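Local coordinates for protein Myo-inositol dehydrogenase (Corynebacterium glutamicum, PDB 3EUW) that probably oxidises myo-inositol with NAD+ as an inositol 2-dehydrogenase of the Gfo/Idh/MocA family, and forms a tetramer, at residues A[189-194]-A[216-221]. Sequence-based numbering, arbitrary orientation.
Sequences IVEVTA and TLRGSK
V192 and L217 make the tight side of this antiparallel strand pair. Their side chains lie side by side and point the same way. CD2 of L217 sits 3.6 Å from CG2 of V192. I189 joins them: its CG2 stands anti to the backbone N, which carries it to R218 O and to CB of L217, 3.9 Å away. Helices 307-326 and 169-185 cover this buried face, the first over V192 and the second over L217.

The backbones are joined at T193 and T216 by two hydrogen bonds, with T216 N to T193 O at 2.8 Å. R218 N also donates to E191 O. Toward the start of strand 189-197 comes a classic beta bulge, V190 and E191 both facing R218. V190 N gives R218 O a nearly straight bond of 2.9 Å, while the bond from E191 N is weak at 3.5 Å. The bulge is on strand 189-197, where it pairs with strand 212-219 in the mixed sheet of the C-terminal domain.

On the other face T193 and T216 are buried, but E191 and R218 are partly exposed and watered. Their side chains run alongside each other, and OE1 of E191 forms a salt bridge to NE of R218 at 3.1 Å. The carboxylate and guanidinium planes are turned 70° apart. A water at the guanidinium edge, in its plane, accepts from NE. Another water links T193 OG1 to T216 O. T193 OG1 also bonds T329, and T216 OG1 bonds N226. T193 of a second subunit packs on T193. R218 NH2 makes a weak hydrogen bond to G196 O of that subunit. At the loose end V190 CG1 lies 4.1 Å from CA of exposed S220.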
loop_
_atom_site.group_PDB
_atom_site.type_symbol
_atom_site.label_atom_id
_atom_site.label_comp_id
_atom_site.label_asym_id
_atom_site.label_seq_id
_atom_site.Cartn_x
_atom_site.Cartn_y
_atom_site.Cartn_z
ATOM N N ILE A 189 -20.710 -5.001 26.829
ATOM C CA ILE A 189 -21.429 -3.993 26.063
ATOM C C ILE A 189 -22.640 -3.568 26.899
ATOM O O ILE A 189 -23.354 -4.413 27.438
ATOM C CB ILE A 189 -21.916 -4.560 24.717
ATOM C CG1 ILE A 189 -20.730 -5.122 23.919
ATOM C CG2 ILE A 189 -22.663 -3.484 23.939
ATOM C CD1 ILE A 189 -19.661 -4.114 23.555
ATOM N N VAL A 190 -22.872 -2.267 27.013
ATOM C CA VAL A 190 -23.994 -1.795 27.801
ATOM C C VAL A 190 -25.134 -1.197 26.981
ATOM O O VAL A 190 -26.296 -1.350 27.351
ATOM C CB VAL A 190 -23.537 -0.772 28.873
ATOM C CG1 VAL A 190 -22.592 -1.441 29.847
ATOM C CG2 VAL A 190 -22.849 0.411 28.225
ATOM N N GLU A 191 -24.811 -0.533 25.871
ATOM C CA GLU A 191 -25.838 0.078 25.023
ATOM C C GLU A 191 -25.707 -0.306 23.553
ATOM O O GLU A 191 -24.606 -0.580 23.062
ATOM C CB GLU A 191 -25.809 1.606 25.145
ATOM C CG GLU A 191 -25.966 2.131 26.575
ATOM C CD GLU A 191 -26.176 3.636 26.639
ATOM O OE1 GLU A 191 -25.626 4.361 25.784
ATOM O OE2 GLU A 191 -26.884 4.098 27.559
ATOM N N VAL A 192 -26.837 -0.299 22.857
ATOM C CA VAL A 192 -26.865 -0.653 21.455
ATOM C C VAL A 192 -27.671 0.328 20.613
ATOM O O VAL A 192 -28.817 0.637 20.926
ATOM C CB VAL A 192 -27.456 -2.059 21.268
ATOM C CG1 VAL A 192 -27.622 -2.373 19.795
ATOM C CG2 VAL A 192 -26.542 -3.086 21.924
ATOM N N THR A 193 -27.054 0.814 19.541
ATOM C CA THR A 193 -27.713 1.744 18.632
ATOM C C THR A 193 -27.561 1.206 17.213
ATOM O O THR A 193 -26.470 0.814 16.812
ATOM C CB THR A 193 -27.089 3.141 18.722
ATOM O OG1 THR A 193 -27.033 3.538 20.095
ATOM C CG2 THR A 193 -27.927 4.156 17.971
ATOM N N ALA A 194 -28.650 1.176 16.455
ATOM C CA ALA A 194 -28.581 0.658 15.094
ATOM C C ALA A 194 -29.475 1.424 14.141
ATOM O O ALA A 194 -30.558 1.871 14.513
ATOM C CB ALA A 194 -28.956 -0.837 15.073
ATOM N N THR A 216 -23.685 1.093 16.374
ATOM C CA THR A 216 -22.742 1.708 17.295
ATOM C C THR A 216 -23.026 1.177 18.709
ATOM O O THR A 216 -24.104 1.392 19.258
ATOM C CB THR A 216 -22.842 3.251 17.270
ATOM O OG1 THR A 216 -22.528 3.728 15.959
ATOM C CG2 THR A 216 -21.860 3.858 18.229
ATOM N N LEU A 217 -22.059 0.464 19.276
ATOM C CA LEU A 217 -22.206 -0.110 20.617
ATOM C C LEU A 217 -21.370 0.668 21.630
ATOM O O LEU A 217 -20.281 1.144 21.305
ATOM C CB LEU A 217 -21.726 -1.566 20.635
ATOM C CG LEU A 217 -22.205 -2.540 19.558
ATOM C CD1 LEU A 217 -21.391 -3.821 19.641
ATOM C CD2 LEU A 217 -23.687 -2.830 19.736
ATOM N N ARG A 218 -21.883 0.800 22.850
ATOM C CA ARG A 218 -21.135 1.474 23.907
ATOM C C ARG A 218 -20.612 0.411 24.870
ATOM O O ARG A 218 -21.381 -0.413 25.368
ATOM C CB ARG A 218 -22.012 2.461 24.680
ATOM C CG ARG A 218 -21.323 3.049 25.923
ATOM C CD ARG A 218 -22.183 4.133 26.586
ATOM N NE ARG A 218 -22.630 5.093 25.593
ATOM C CZ ARG A 218 -22.356 6.386 25.620
ATOM N NH1 ARG A 218 -21.623 6.888 26.608
ATOM N NH2 ARG A 218 -22.825 7.174 24.660
ATOM N N GLY A 219 -19.303 0.431 25.109
ATOM C CA GLY A 219 -18.685 -0.510 26.029
ATOM C C GLY A 219 -18.726 0.048 27.443
ATOM O O GLY A 219 -18.854 1.259 27.629
ATOM N N SER A 220 -18.607 -0.828 28.437
ATOM C CA SER A 220 -18.661 -0.431 29.840
ATOM C C SER A 220 -17.684 0.664 30.264
ATOM O O SER A 220 -17.901 1.337 31.275
ATOM C CB SER A 220 -18.465 -1.662 30.727
ATOM O OG SER A 220 -17.246 -2.313 30.422
ATOM N N LYS A 221 -16.614 0.857 29.503
ATOM C CA LYS A 221 -15.642 1.885 29.845
ATOM C C LYS A 221 -15.620 3.053 28.853
ATOM O O LYS A 221 -14.646 3.792 28.784
ATOM C CB LYS A 221 -14.245 1.270 29.951
ATOM C CG LYS A 221 -14.117 0.216 31.052
ATOM C CD LYS A 221 -12.709 -0.365 31.121
ATOM C CE LYS A 221 -12.623 -1.425 32.214
ATOM N NZ LYS A 221 -11.225 -1.909 32.453
HETATM O O HOH W 1 -24.835 4.632 23.504
HETATM O O HOH W 2 -25.001 2.624 21.473
#